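Local structure of Cg9734-pa (Drosophila melanogaster, 2BK9) at residues 26-29 / 30-34; 108-111 / 112-116. The protein binds heme, whose iron is hexacoordinate, as a member of the globin family, and probably carries oxygen and may also act as a peroxidase. The protein carries 1 engineered substitution. One frame throughout, in Å; residues are numbered along the deposited sequence.

Contact 1 (26-29 / 30-34). With HEM (protoporphyrin IX containing Fe), chain B.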
# COMPACT_ATOMS: atom_id res chain seq x y z
N ALA A 26 4.14 10.05 -3.76
CA ALA A 26 3.22 10.76 -2.86
C ALA A 26 2.96 9.93 -1.61
O ALA A 26 2.94 10.44 -0.48
CB ALA A 26 1.93 11.12 -3.57
N ILE A 27 2.73 8.64 -1.79
CA ILE A 27 2.53 7.74 -0.68
C ILE A 27 3.76 7.71 0.21
O ILE A 27 3.68 7.91 1.44
CB ILE A 27 2.17 6.33 -1.17
CG1 ILE A 27 0.80 6.32 -1.84
CG2 ILE A 27 2.27 5.32 -0.04
CD1 ILE A 27 0.46 5.04 -2.59
N LEU A 28 4.92 7.44 -0.37
CA LEU A 28 6.07 7.19 0.47
C LEU A 28 6.65 8.45 1.08
O LEU A 28 7.08 8.43 2.23
CB LEU A 28 7.03 6.32 -0.34
CG LEU A 28 8.01 5.46 0.37
CD1 LEU A 28 7.36 4.46 1.31
CD2 LEU A 28 8.92 4.76 -0.60
N THR A 29 6.66 9.57 0.36
CA THR A 29 7.06 10.81 1.01
C THR A 29 6.14 11.16 2.18
O THR A 29 6.62 11.60 3.21
CB THR A 29 7.19 12.01 0.08
OG1 THR A 29 5.94 12.29 -0.54
CG2 THR A 29 8.29 11.83 -0.95
N GLN A 30 4.83 10.94 2.03
CA GLN A 30 3.92 11.28 3.11
C GLN A 30 4.16 10.37 4.32
O GLN A 30 4.13 10.80 5.46
CB GLN A 30 2.45 11.22 2.64
CG GLN A 30 1.47 11.52 3.78
CD GLN A 30 -0.03 11.47 3.52
OE1 GLN A 30 -0.82 11.59 4.47
NE2 GLN A 30 -0.46 11.36 2.27
N PHE A 31 4.38 9.09 4.03
CA PHE A 31 4.70 8.14 5.08
C PHE A 31 5.90 8.62 5.90
O PHE A 31 5.86 8.64 7.12
CB PHE A 31 4.94 6.81 4.40
CG PHE A 31 5.30 5.66 5.30
CD1 PHE A 31 4.47 5.23 6.34
CD2 PHE A 31 6.43 4.93 5.03
CE1 PHE A 31 4.78 4.12 7.08
CE2 PHE A 31 6.72 3.80 5.75
CZ PHE A 31 5.89 3.40 6.79
N PHE A 32 6.97 8.98 5.20
CA PHE A 32 8.18 9.38 5.91
C PHE A 32 8.08 10.77 6.54
O PHE A 32 8.71 11.03 7.55
CB PHE A 32 9.40 9.31 5.01
CG PHE A 32 9.71 7.95 4.50
CD1 PHE A 32 9.80 6.86 5.36
CD2 PHE A 32 9.96 7.73 3.15
CE1 PHE A 32 10.10 5.63 4.86
CE2 PHE A 32 10.28 6.49 2.67
CZ PHE A 32 10.38 5.46 3.52
N ASN A 33 7.30 11.66 5.93
CA ASN A 33 7.10 12.98 6.52
C ASN A 33 6.36 12.90 7.83
O ASN A 33 6.74 13.53 8.82
CB ASN A 33 6.33 13.83 5.50
CG ASN A 33 6.26 15.26 5.84
OD1 ASN A 33 7.17 15.80 6.47
ND2 ASN A 33 5.17 15.89 5.44
N ARG A 34 5.26 12.14 7.84
CA ARG A 34 4.45 11.99 9.07
C ARG A 34 5.13 11.07 10.09
O ARG A 34 5.00 11.30 11.27
CB ARG A 34 3.08 11.42 8.71
CG ARG A 34 2.18 12.34 7.94
CD ARG A 34 0.78 11.76 7.88
NE ARG A 34 -0.15 12.52 7.09
CZ ARG A 34 -0.65 13.71 7.43
NH1 ARG A 34 -0.47 14.22 8.62
NH2 ARG A 34 -1.44 14.34 6.55
CHA HEM B . 10.96 -4.13 0.74
CHB HEM B . 6.40 -4.06 -0.79
CHC HEM B . 5.23 -1.63 3.15
CHD HEM B . 9.82 -1.31 4.43
C1A HEM B . 9.81 -4.37 0.03
C2A HEM B . 9.69 -5.28 -1.11
C3A HEM B . 8.41 -5.29 -1.54
C4A HEM B . 7.72 -4.35 -0.70
CMA HEM B . 7.72 -6.06 -2.69
CAA HEM B . 10.87 -6.09 -1.67
CBA HEM B . 11.17 -7.30 -0.78
CGA HEM B . 12.41 -7.94 -1.33
O1A HEM B . 13.55 -7.44 -1.07
O2A HEM B . 12.28 -8.96 -2.03
C1B HEM B . 5.67 -3.33 0.13
C2B HEM B . 4.24 -3.19 0.09
C3B HEM B . 3.92 -2.51 1.21
C4B HEM B . 5.11 -2.27 1.96
CMB HEM B . 3.36 -3.71 -1.01
CAB HEM B . 2.57 -2.15 1.71
CBB HEM B . 1.52 -1.86 0.96
C1C HEM B . 6.35 -1.33 3.86
C2C HEM B . 6.42 -0.62 5.13
C3C HEM B . 7.70 -0.47 5.46
C4C HEM B . 8.47 -1.12 4.43
CMC HEM B . 5.19 -0.17 5.92
CAC HEM B . 8.20 0.23 6.70
CBC HEM B . 9.34 0.86 6.86
C1D HEM B . 10.55 -2.02 3.54
C2D HEM B . 11.92 -2.28 3.65
C3D HEM B . 12.28 -3.10 2.55
C4D HEM B . 11.05 -3.33 1.84
CMD HEM B . 12.86 -1.72 4.70
CAD HEM B . 13.66 -3.63 2.25
CBD HEM B . 14.49 -2.63 1.51
CGD HEM B . 15.88 -3.10 1.21
O1D HEM B . 16.71 -2.29 0.74
O2D HEM B . 16.17 -4.30 1.45
NA HEM B . 8.58 -3.85 0.28
NB HEM B . 6.20 -2.76 1.29
NC HEM B . 7.63 -1.63 3.45
ND HEM B . 10.02 -2.68 2.45
FE HEM B . 8.13 -2.71 1.84

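Contact 2 (108-111 / 112-116). With HEM (protoporphyrin IX containing Fe), chain B.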
# COMPACT_ATOMS: atom_id res chain seq x y z
N GLN A 108 0.33 3.07 9.86
CA GLN A 108 0.79 4.38 9.43
C GLN A 108 0.70 4.50 7.90
O GLN A 108 0.17 5.47 7.36
CB GLN A 108 2.24 4.61 9.92
CG GLN A 108 2.33 4.89 11.40
CD GLN A 108 3.76 4.85 11.91
OE1 GLN A 108 4.66 4.35 11.25
NE2 GLN A 108 3.97 5.39 13.10
N LEU A 109 1.20 3.49 7.19
CA LEU A 109 1.15 3.52 5.74
C LEU A 109 -0.28 3.44 5.23
O LEU A 109 -0.61 4.06 4.22
CB LEU A 109 2.00 2.36 5.17
CG LEU A 109 2.15 2.40 3.65
CD1 LEU A 109 2.91 3.58 3.15
CD2 LEU A 109 2.79 1.13 3.13
N LYS A 110 -1.11 2.69 5.92
CA LYS A 110 -2.50 2.48 5.49
C LYS A 110 -3.23 3.80 5.34
O LYS A 110 -3.90 4.06 4.33
CB LYS A 110 -3.23 1.60 6.51
CG LYS A 110 -4.64 1.21 6.22
CD LYS A 110 -5.23 0.42 7.45
CE LYS A 110 -6.41 -0.46 7.13
NZ LYS A 110 -7.03 -0.84 8.44
N GLY A 111 -3.15 4.65 6.36
CA GLY A 111 -3.85 5.89 6.30
C GLY A 111 -3.33 6.79 5.22
O GLY A 111 -4.07 7.51 4.58
N VAL A 112 -2.03 6.71 4.96
CA VAL A 112 -1.40 7.53 3.91
C VAL A 112 -1.81 7.04 2.54
O VAL A 112 -2.12 7.86 1.68
CB VAL A 112 0.09 7.48 4.09
CG1 VAL A 112 0.78 7.93 2.86
CG2 VAL A 112 0.54 8.22 5.37
N ILE A 113 -1.87 5.74 2.31
CA ILE A 113 -2.35 5.22 1.02
C ILE A 113 -3.76 5.71 0.76
O ILE A 113 -4.08 6.20 -0.32
CB ILE A 113 -2.31 3.68 1.03
CG1 ILE A 113 -0.86 3.19 1.03
CG2 ILE A 113 -3.08 3.12 -0.17
CD1 ILE A 113 -0.76 1.72 1.31
N LEU A 114 -4.65 5.57 1.74
CA LEU A 114 -6.03 5.99 1.54
C LEU A 114 -6.13 7.49 1.31
O LEU A 114 -6.92 7.93 0.47
CB LEU A 114 -6.88 5.52 2.72
CG LEU A 114 -7.13 4.00 2.73
CD1 LEU A 114 -7.67 3.57 4.07
CD2 LEU A 114 -8.05 3.57 1.61
N ASP A 115 -5.31 8.27 1.99
CA ASP A 115 -5.27 9.69 1.80
C ASP A 115 -4.86 10.04 0.35
O ASP A 115 -5.47 10.88 -0.30
CB ASP A 115 -4.30 10.29 2.80
CG ASP A 115 -4.18 11.73 2.69
OD1 ASP A 115 -5.11 12.40 3.20
OD2 ASP A 115 -3.23 12.28 2.07
N VAL A 116 -3.80 9.41 -0.13
CA VAL A 116 -3.30 9.70 -1.46
C VAL A 116 -4.34 9.33 -2.51
O VAL A 116 -4.58 10.09 -3.44
CB VAL A 116 -1.97 9.01 -1.70
CG1 VAL A 116 -1.59 9.03 -3.20
CG2 VAL A 116 -0.88 9.66 -0.86
CHA HEM B . 10.96 -4.13 0.74
CHB HEM B . 6.40 -4.06 -0.79
CHC HEM B . 5.23 -1.63 3.15
CHD HEM B . 9.82 -1.31 4.43
C1A HEM B . 9.81 -4.37 0.03
C2A HEM B . 9.69 -5.28 -1.11
C3A HEM B . 8.41 -5.29 -1.54
C4A HEM B . 7.72 -4.35 -0.70
CMA HEM B . 7.72 -6.06 -2.69
CAA HEM B . 10.87 -6.09 -1.67
CBA HEM B . 11.17 -7.30 -0.78
CGA HEM B . 12.41 -7.94 -1.33
O1A HEM B . 13.55 -7.44 -1.07
O2A HEM B . 12.28 -8.96 -2.03
C1B HEM B . 5.67 -3.33 0.13
C2B HEM B . 4.24 -3.19 0.09
C3B HEM B . 3.92 -2.51 1.21
C4B HEM B . 5.11 -2.27 1.96
CMB HEM B . 3.36 -3.71 -1.01
CAB HEM B . 2.57 -2.15 1.71
CBB HEM B . 1.52 -1.86 0.96
C1C HEM B . 6.35 -1.33 3.86
C2C HEM B . 6.42 -0.62 5.13
C3C HEM B . 7.70 -0.47 5.46
C4C HEM B . 8.47 -1.12 4.43
CMC HEM B . 5.19 -0.17 5.92
CAC HEM B . 8.20 0.23 6.70
CBC HEM B . 9.34 0.86 6.86
C1D HEM B . 10.55 -2.02 3.54
C2D HEM B . 11.92 -2.28 3.65
C3D HEM B . 12.28 -3.10 2.55
C4D HEM B . 11.05 -3.33 1.84
CMD HEM B . 12.86 -1.72 4.70
CAD HEM B . 13.66 -3.63 2.25
CBD HEM B . 14.49 -2.63 1.51
CGD HEM B . 15.88 -3.10 1.21
O1D HEM B . 16.71 -2.29 0.74
O2D HEM B . 16.17 -4.30 1.45
NA HEM B . 8.58 -3.85 0.28
NB HEM B . 6.20 -2.76 1.29
NC HEM B . 7.63 -1.63 3.45
ND HEM B . 10.02 -2.68 2.45
FE HEM B . 8.13 -2.71 1.84

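Contact 1 (26-29 / 30-34)
F31 N donates to I27 O at 2.9 Å and N33 N to T29 O at 2.8 Å, two of the i to i+4 backbone bonds that run through this stretch of helix 20-34, the B helix of the globin fold. Q30 N to A26 O and F32 N to L28 O continue the same pattern, so the contact is about two and a half turns of alpha helix with a polar side and an apolar side. On the apolar side F32 lies beside L28, both side chains pointing the same way. The ring carbon F32 CD2 lies 3.1 Å from L28 O, which meets the ring obliquely, and its neighbour CE2 reaches L28 CG in the modelled conformer, one of two deposited for that leucine. F58 of helix 56-75 touches F32, L28 and T29 alike. With an alanine in place of F32 the ring would be gone, and a gap would probably open between L28 and F58, with the leucine freer to turn. T29 OG1 stands between its own backbone N and carbonyl carbon (chi1 61°), from where it bonds back to A25 O. Q30 runs extended over V112 and V116 of helix 103-120; its NE2 bonds to D115 there, and its OE1 takes R34 NE at 2.9 Å, an almost straight bond on a lone pair in the amide plane. F31 swings its ring toward the heme instead, with CG anti to the backbone N (chi1 180°): the vinyl carbon CAC lies in plane at the ring edge, while CZ meets the methyl CMC at 3.7 Å.

Contact 2 (108-111 / 112-116)
L109 O receives I113 N at 2.8 Å, nearly along the C=O axis, in the shortest hydrogen bond joining 108-111 to 112-116. The same carbonyl is overlaid by the I113 side chain, whose CG1 lies 3.3 Å from L109 O because it is set beside its own backbone N (chi1 -69°) and folds back over the preceding turn. From there CD1 goes on to touch L109 CG at 3.8 Å, the two side chains crossing at a slant. L114 N to K110 O and D115 N to G111 O, the latter at 3.0 Å, carry the i to i+4 pattern forward. V112 N to Q108 O is its weak member at 3.5 Å, and V112 CG2 sits even nearer that oxygen, at 3.4 Å: with CG1 anti to the backbone N, this second methyl falls beside V112 N and against the Q108 carbonyl. L114 CG and CD1 likewise rest near K110 O. At the end of the long K110 side chain, NZ forms a salt bridge with D136 of helix 125-143, while V135 of that helix touches both K110 and L114. L109 faces the cofactor: its branch CD2 reaches the vinyl carbon CAB at 3.6 Å and the meso carbon CHC of the heme at 3.7 Å. One helix thus serves a heme-facing side and a side packed on its successor, the arrangement of the G helix in the globin fold, held against the H helix and lining the heme pocket.

Contacts 1 and 2, their centres about 9 Å apart, belong to two helices that meet directly, the B and G helices of the globin fold. Side chains of each helix reach the backbone of the other: V112 CG1 lies 3.2 Å from I27 O, and F31 CE1 lies 3.6 Å from L109 N. At the outer end of the interface Q30 NE2 and D115 OD2 are 2.9 Å apart, a probable hydrogen bond, with V116 CG2 packed 3.6 Å from the same Q30 NE2. At the inner end F31 and L109 touch each other and the heme. The axial ligand H61 is near both contacts: its side chain is about 4 Å from that of L28 and about 6 Å from that of L109.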